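Long-range contacts in putative epoxide hydrolase protein (Klebsiella pneumoniae subsp. pneumoniae, PDB 5BOV), which is probably a hydrolase of the alpha/beta fold, perhaps acting on epoxides, though its true substrate is not established: residues 31-35 with 101-105; 80-84 with 211-216; 157-162 with 178-182. One frame throughout, in Å; residues are numbered along the deposited sequence.

Contact 1 (31-35 with 101-105); sequences GQPVI and IRQAD
Segment 31-35 runs into an extended strand, which 101-105 approaches from a loop before joining it in parallel; end to end, the two touching parts run 82° apart. I101, still in loop conformation, points at the strand with an m,t side chain and sets its CG2 3.9 Å from P33 CB. At Q103 the chain becomes extended (-150/142). A water links Q103 OE1 (2.9 Å) with Q32 NE2 (3.0 Å) and reaches Q103 O at 3.0 Å, weakly. Q32, with chi1 t and chi2 p, curls back so that NE2 donates to P33 O (3.1 Å). A104 begins the strand proper, its CB 3.9 Å from P33 CB and 4.0 Å from I35 CD1. This is the parallel central part of the mixed sheet of the alpha/beta hydrolase fold: strand 32-37 lies between 59-74 and 104-108, and V34 turns its backbone bonds to R60 and I62. D105 pairs with V34 in a parallel bridge, with CA atoms 4.5 Å apart and both side chains on one face. D105 N donates to P33 O and I35 N to D105 O, each at 2.9 Å, while V34 CA makes a CA-H...O contact of 3.2 Å with D105 O. The m rotamer of D105 puts OD2 3.4 Å from Q32 CG; OD1 is hydrogen-bonded to S129. Helix 85-98 packs M96 against I35, I101 and A104, and helix 291-303 meets V34 through V298.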
# COMPACT_ATOMS: atom_id res chain seq x y z
N GLY A 31 5.12 2.12 22.87
CA GLY A 31 5.94 1.24 22.01
C GLY A 31 6.36 1.94 20.74
O GLY A 31 5.79 2.97 20.32
N GLN A 32 7.48 1.45 20.17
CA GLN A 32 7.96 1.97 18.88
C GLN A 32 6.81 1.90 17.90
O GLN A 32 6.32 0.83 17.61
CB GLN A 32 9.11 1.08 18.37
CG GLN A 32 9.56 1.40 16.92
CD GLN A 32 10.01 2.82 16.71
OE1 GLN A 32 10.91 3.28 17.40
NE2 GLN A 32 9.47 3.50 15.70
N PRO A 33 6.46 3.03 17.26
CA PRO A 33 5.36 2.95 16.28
C PRO A 33 5.75 2.30 14.95
O PRO A 33 6.81 2.58 14.42
CB PRO A 33 4.95 4.46 16.05
CG PRO A 33 5.53 5.18 17.23
CD PRO A 33 6.75 4.43 17.63
N VAL A 34 4.82 1.48 14.42
CA VAL A 34 4.91 0.87 13.11
C VAL A 34 3.57 1.11 12.39
O VAL A 34 2.53 0.91 13.02
CB VAL A 34 5.08 -0.67 13.23
CG1 VAL A 34 5.24 -1.30 11.88
CG2 VAL A 34 6.24 -1.04 14.11
N ILE A 35 3.62 1.55 11.14
CA ILE A 35 2.43 1.82 10.33
C ILE A 35 2.49 0.88 9.14
O ILE A 35 3.49 0.86 8.40
CB ILE A 35 2.33 3.30 9.89
CG1 ILE A 35 2.34 4.20 11.13
CG2 ILE A 35 1.06 3.48 9.04
CD1 ILE A 35 2.36 5.68 10.81
N ILE A 101 2.44 11.22 16.29
CA ILE A 101 3.51 10.26 16.04
C ILE A 101 4.54 11.05 15.23
O ILE A 101 4.30 11.32 14.05
CB ILE A 101 3.02 9.00 15.30
CG1 ILE A 101 2.10 8.14 16.22
CG2 ILE A 101 4.21 8.14 14.88
CD1 ILE A 101 1.44 6.97 15.48
N ARG A 102 5.69 11.33 15.84
CA ARG A 102 6.76 12.06 15.15
C ARG A 102 7.50 11.21 14.11
O ARG A 102 7.82 11.71 13.06
CB ARG A 102 7.76 12.41 16.19
CG ARG A 102 8.92 13.24 15.70
CD ARG A 102 10.00 13.40 16.80
NE ARG A 102 10.80 12.16 17.01
CZ ARG A 102 11.77 11.69 16.21
NH1 ARG A 102 12.14 12.31 15.10
NH2 ARG A 102 12.39 10.56 16.52
N GLN A 103 7.72 9.95 14.43
CA GLN A 103 8.46 9.06 13.54
C GLN A 103 7.97 7.63 13.71
O GLN A 103 7.58 7.24 14.81
CB GLN A 103 9.94 9.20 13.89
CG GLN A 103 10.86 8.46 12.92
CD GLN A 103 12.32 8.30 13.40
OE1 GLN A 103 12.58 7.73 14.46
NE2 GLN A 103 13.25 8.92 12.68
N ALA A 104 7.87 6.86 12.60
CA ALA A 104 7.44 5.48 12.70
C ALA A 104 8.25 4.62 11.74
O ALA A 104 8.77 5.11 10.72
CB ALA A 104 6.00 5.34 12.35
N ASP A 105 8.28 3.30 12.01
CA ASP A 105 8.65 2.33 11.01
C ASP A 105 7.46 2.18 10.05
O ASP A 105 6.34 2.18 10.51
CB ASP A 105 8.93 1.02 11.68
CG ASP A 105 10.13 1.04 12.52
OD1 ASP A 105 11.17 1.61 12.16
OD2 ASP A 105 10.08 0.38 13.67
O HOH W 1 10.31 6.36 15.59

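Contact 2 (80-84 with 211-216); sequences PRNGQ and AITISN
Segment 80-84 is an irregular strip lying against one side of helix 211-216. It opens with an inverse gamma turn centred on R81 (-81/75), closed by a weak 2.9 Å bond from N82 N to P80 O. R81 sets CB 3.8 Å from A211 CB, but with chi1 near -88° and chi2 p its guanidinium leads away to the T79 and S76 carbonyls and a salt bridge with D208. I212, in the m,m rotamer, brings CD1 to 3.4 Å from R81 C and 3.6 Å from N82 N. S215 (chi1 t) aims its hydroxyl at the strip: G83 N donates to S215 OG at 2.8 Å, nearly straight at 172°, and E224 also bonds this OG. G83 lies so close, its CA 4.0 Å from that of N216, that a CB there would clash with I212 O and N216 N. N82 (chi1 t) forms an Asx turn, OD1 accepting from Q84 N at 2.9 Å, while its ND2 donates to Q84 OE1 at 2.7 Å; Q84, chi1 p and chi2 t, is the N-cap residue of the next helix. The t rotamer of N216 directs OD1 to R114. The contact joins the alpha/beta hydrolase core to the helical cap, which the chain forms between strands 127-133 and 247-252: the strip links strand 59-74 to helix 85-98, and helix 209-220 packs I212 on R67 and F74, with W111 of helix 111-122 beside I212 and N216.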
# COMPACT_ATOMS: atom_id res chain seq x y z
N PRO A 80 -12.33 15.79 -4.44
CA PRO A 80 -12.12 14.84 -5.49
C PRO A 80 -11.68 13.48 -4.92
O PRO A 80 -10.86 13.40 -4.03
CB PRO A 80 -10.98 15.46 -6.32
CG PRO A 80 -11.14 16.93 -6.17
CD PRO A 80 -11.60 17.04 -4.69
N ARG A 81 -12.29 12.44 -5.48
CA ARG A 81 -11.94 11.03 -5.13
C ARG A 81 -10.66 10.67 -5.94
O ARG A 81 -10.68 10.00 -6.97
CB ARG A 81 -13.07 10.08 -5.37
CG ARG A 81 -14.01 9.94 -4.17
CD ARG A 81 -14.56 11.26 -3.67
NE ARG A 81 -15.53 10.97 -2.64
CZ ARG A 81 -15.97 11.84 -1.75
NH1 ARG A 81 -15.57 13.08 -1.76
NH2 ARG A 81 -16.90 11.45 -0.83
N ASN A 82 -9.55 11.21 -5.46
CA ASN A 82 -8.28 11.25 -6.19
C ASN A 82 -7.37 10.14 -5.70
O ASN A 82 -7.00 10.11 -4.51
CB ASN A 82 -7.69 12.64 -5.99
CG ASN A 82 -6.31 12.83 -6.65
OD1 ASN A 82 -5.84 12.01 -7.44
ND2 ASN A 82 -5.68 13.92 -6.30
N GLY A 83 -6.97 9.26 -6.65
CA GLY A 83 -5.99 8.20 -6.38
C GLY A 83 -4.55 8.46 -6.79
O GLY A 83 -3.72 7.53 -6.81
N GLN A 84 -4.15 9.72 -6.94
CA GLN A 84 -2.74 9.95 -7.33
C GLN A 84 -1.79 9.63 -6.16
O GLN A 84 -2.20 9.70 -4.97
CB GLN A 84 -2.51 11.40 -7.75
CG GLN A 84 -2.49 12.43 -6.67
CD GLN A 84 -2.31 13.82 -7.24
OE1 GLN A 84 -3.27 14.62 -7.37
NE2 GLN A 84 -1.06 14.15 -7.59
N ALA A 211 -14.13 4.74 -7.52
CA ALA A 211 -13.61 5.99 -8.00
C ALA A 211 -12.10 6.07 -7.73
O ALA A 211 -11.32 6.52 -8.58
CB ALA A 211 -14.33 7.16 -7.38
N ILE A 212 -11.67 5.66 -6.53
CA ILE A 212 -10.24 5.74 -6.16
C ILE A 212 -9.43 4.79 -7.03
O ILE A 212 -8.31 5.14 -7.48
CB ILE A 212 -10.03 5.45 -4.66
CG1 ILE A 212 -10.68 6.55 -3.83
CG2 ILE A 212 -8.54 5.33 -4.32
CD1 ILE A 212 -10.12 7.94 -4.02
N THR A 213 -9.94 3.57 -7.25
CA THR A 213 -9.26 2.61 -8.07
C THR A 213 -9.05 3.17 -9.49
O THR A 213 -7.93 3.13 -10.05
CB THR A 213 -10.05 1.32 -8.15
OG1 THR A 213 -10.11 0.73 -6.84
CG2 THR A 213 -9.40 0.29 -9.09
N ILE A 214 -10.13 3.63 -10.10
CA ILE A 214 -10.04 4.10 -11.50
C ILE A 214 -9.11 5.32 -11.59
O ILE A 214 -8.29 5.43 -12.53
CB ILE A 214 -11.45 4.46 -12.01
CG1 ILE A 214 -12.34 3.23 -12.05
CG2 ILE A 214 -11.43 5.15 -13.37
CD1 ILE A 214 -11.83 2.01 -12.71
N SER A 215 -9.25 6.23 -10.63
CA SER A 215 -8.38 7.38 -10.56
C SER A 215 -6.90 6.97 -10.43
O SER A 215 -6.02 7.53 -11.11
CB SER A 215 -8.75 8.32 -9.42
OG SER A 215 -7.83 9.40 -9.30
N ASN A 216 -6.60 6.07 -9.50
CA ASN A 216 -5.22 5.58 -9.34
C ASN A 216 -4.60 5.13 -10.67
O ASN A 216 -3.48 5.57 -10.99
CB ASN A 216 -5.17 4.44 -8.30
CG ASN A 216 -3.79 3.86 -8.14
OD1 ASN A 216 -3.02 4.28 -7.29
ND2 ASN A 216 -3.48 2.85 -8.95
O HOH W 2 -1.82 6.72 -9.07

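Contact 3 (157-162 with 178-182); sequences WYQFYF and FAKFI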
# COMPACT_ATOMS: atom_id res chain seq x y z
N TRP A 157 -2.98 -5.84 -17.34
CA TRP A 157 -4.19 -5.71 -18.22
C TRP A 157 -5.26 -4.79 -17.60
O TRP A 157 -5.88 -4.00 -18.28
CB TRP A 157 -4.79 -7.05 -18.58
CG TRP A 157 -5.45 -7.76 -17.51
CD1 TRP A 157 -4.86 -8.47 -16.51
CD2 TRP A 157 -6.87 -7.81 -17.26
NE1 TRP A 157 -5.83 -8.96 -15.68
CE2 TRP A 157 -7.06 -8.53 -16.09
CE3 TRP A 157 -7.99 -7.27 -17.92
CZ2 TRP A 157 -8.34 -8.82 -15.58
CZ3 TRP A 157 -9.26 -7.52 -17.39
CH2 TRP A 157 -9.40 -8.28 -16.22
N TYR A 158 -5.46 -4.96 -16.29
CA TYR A 158 -6.52 -4.29 -15.61
C TYR A 158 -6.38 -2.78 -15.61
O TYR A 158 -7.37 -2.09 -15.59
CB TYR A 158 -6.69 -4.83 -14.16
CG TYR A 158 -5.39 -4.81 -13.38
CD1 TYR A 158 -4.52 -5.93 -13.41
CD2 TYR A 158 -5.03 -3.70 -12.65
CE1 TYR A 158 -3.30 -5.90 -12.72
CE2 TYR A 158 -3.84 -3.66 -11.99
CZ TYR A 158 -2.98 -4.77 -12.05
OH TYR A 158 -1.81 -4.70 -11.33
N GLN A 159 -5.16 -2.25 -15.65
CA GLN A 159 -5.02 -0.83 -15.59
C GLN A 159 -5.55 -0.23 -16.88
O GLN A 159 -6.14 0.85 -16.90
CB GLN A 159 -3.57 -0.39 -15.32
CG GLN A 159 -2.57 -0.42 -16.45
CD GLN A 159 -1.18 0.09 -15.99
OE1 GLN A 159 -1.03 0.69 -14.91
NE2 GLN A 159 -0.20 -0.19 -16.76
N PHE A 160 -5.34 -0.93 -17.96
CA PHE A 160 -5.89 -0.50 -19.29
C PHE A 160 -7.41 -0.68 -19.37
O PHE A 160 -8.12 0.25 -19.86
CB PHE A 160 -5.23 -1.16 -20.47
CG PHE A 160 -3.72 -1.14 -20.36
CD1 PHE A 160 -3.03 0.05 -20.55
CD2 PHE A 160 -3.02 -2.30 -20.11
CE1 PHE A 160 -1.65 0.11 -20.40
CE2 PHE A 160 -1.65 -2.24 -19.94
CZ PHE A 160 -0.97 -1.05 -20.10
N TYR A 161 -7.92 -1.77 -18.80
CA TYR A 161 -9.37 -1.89 -18.63
C TYR A 161 -9.97 -0.67 -17.91
O TYR A 161 -10.93 -0.03 -18.34
CB TYR A 161 -9.65 -3.15 -17.84
CG TYR A 161 -11.11 -3.54 -17.71
CD1 TYR A 161 -11.92 -3.75 -18.84
CD2 TYR A 161 -11.69 -3.79 -16.50
CE1 TYR A 161 -13.25 -4.17 -18.73
CE2 TYR A 161 -13.00 -4.21 -16.37
CZ TYR A 161 -13.80 -4.44 -17.48
OH TYR A 161 -15.11 -4.85 -17.33
N PHE A 162 -9.34 -0.32 -16.77
CA PHE A 162 -9.81 0.79 -15.91
C PHE A 162 -9.72 2.18 -16.60
O PHE A 162 -10.34 3.13 -16.18
CB PHE A 162 -9.08 0.83 -14.55
CG PHE A 162 -9.30 -0.39 -13.67
CD1 PHE A 162 -10.46 -1.15 -13.75
CD2 PHE A 162 -8.35 -0.70 -12.70
CE1 PHE A 162 -10.59 -2.28 -12.96
CE2 PHE A 162 -8.49 -1.81 -11.89
CZ PHE A 162 -9.64 -2.58 -12.02
N PHE A 178 -14.25 -9.38 -9.54
CA PHE A 178 -13.10 -8.81 -10.24
C PHE A 178 -11.88 -8.81 -9.29
O PHE A 178 -10.83 -9.34 -9.66
CB PHE A 178 -13.40 -7.40 -10.75
CG PHE A 178 -12.37 -6.92 -11.75
CD1 PHE A 178 -11.11 -6.54 -11.38
CD2 PHE A 178 -12.69 -6.85 -13.10
CE1 PHE A 178 -10.15 -6.15 -12.31
CE2 PHE A 178 -11.73 -6.44 -14.02
CZ PHE A 178 -10.46 -6.13 -13.66
N ALA A 179 -12.10 -8.36 -8.06
CA ALA A 179 -10.98 -8.34 -7.12
C ALA A 179 -10.54 -9.77 -6.82
O ALA A 179 -9.33 -10.03 -6.67
CB ALA A 179 -11.36 -7.61 -5.83
N LYS A 180 -11.47 -10.70 -6.69
CA LYS A 180 -11.06 -12.06 -6.38
C LYS A 180 -10.22 -12.68 -7.52
O LYS A 180 -9.26 -13.36 -7.28
CB LYS A 180 -12.29 -12.98 -6.09
CG LYS A 180 -11.92 -14.32 -5.45
CD LYS A 180 -13.23 -15.07 -5.12
CE LYS A 180 -12.97 -16.23 -4.19
NZ LYS A 180 -14.22 -16.92 -3.78
N PHE A 181 -10.63 -12.41 -8.77
CA PHE A 181 -9.85 -12.84 -9.90
C PHE A 181 -8.42 -12.25 -9.88
O PHE A 181 -7.44 -12.97 -10.09
CB PHE A 181 -10.64 -12.45 -11.16
CG PHE A 181 -10.04 -12.93 -12.44
CD1 PHE A 181 -10.25 -14.22 -12.88
CD2 PHE A 181 -9.29 -12.11 -13.19
CE1 PHE A 181 -9.71 -14.68 -14.10
CE2 PHE A 181 -8.75 -12.52 -14.37
CZ PHE A 181 -8.90 -13.81 -14.80
N ILE A 182 -8.34 -10.97 -9.54
CA ILE A 182 -7.08 -10.34 -9.41
C ILE A 182 -6.22 -11.04 -8.29
O ILE A 182 -5.02 -11.22 -8.44
CB ILE A 182 -7.21 -8.85 -9.15
CG1 ILE A 182 -7.78 -8.12 -10.41
CG2 ILE A 182 -5.90 -8.24 -8.72
CD1 ILE A 182 -6.88 -8.17 -11.65
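Two cap helices run roughly antiparallel here, at 156°, yet their axes come no nearer than 12.9 Å; large side chains, chiefly aromatic, fill the space. W157, with chi1 p, swings its indole across the gap. W157 CH2 lies 3.5 Å from F178 CZ, the six-membered ring and the F178 ring meeting obliquely at 34° with centroids 5.4 Å apart, and W157 CZ2 approaches the edge of F181, 3.9 Å from CE2. The indole NE1 finds its polar partner beyond the contact, in Q185. Y158 points at the other helix: CB is 4.0 Å from F178 CZ, at the edge of that ring, and CD1 is 3.7 Å from I182 CD1. The nearest CA pair, Y158 and I182, is still 8.7 Å apart, so side chains alone make the contact. One helical turn after W157, Y161 sets CE2 3.5 Å from F178 CE2; these two rings are almost coplanar (3°) and meet rim to rim. F162 reaches the same phenylalanine from its CZ, 3.6 Å from F178 CE1, with planes at 42°. F178 (chi1 t) is thus the hub of an aromatic cluster with W157, Y161 and F162. Tyrosines of the cap bind the epoxide oxygen in epoxide hydrolases of this fold; Y158 lies near the probable nucleophile elbow, consistent with such a place, although its role is unproven. Y171 meets both F162 and F178, W40 meets Y158 and F162, and helix 209-220 packs against F162 through T213 and I214.

How the contacts relate
From the N terminus, the chain leaves 31-35 in the sheet, passes 80-84 beyond strand 59-74, and closes contact 1 at 101-105. Because 80-84 awaits a partner at 211-216, contacts 1 and 2 cross. After strand 127-133 the chain enters the helical cap, where 157-162 and 178-182 close the short loop of contact 3; contact 2 then closes around it. Contacts 2 and 3 touch, F162 CB being 3.5 Å from I214 CD1, so the cap helices pack together and onto the core loop. Contact 1 pairs neighbouring strands of the sheet and the loop leading into the second, its centre about 34 Å from that of contact 3, on the opposite side of the chain's centre.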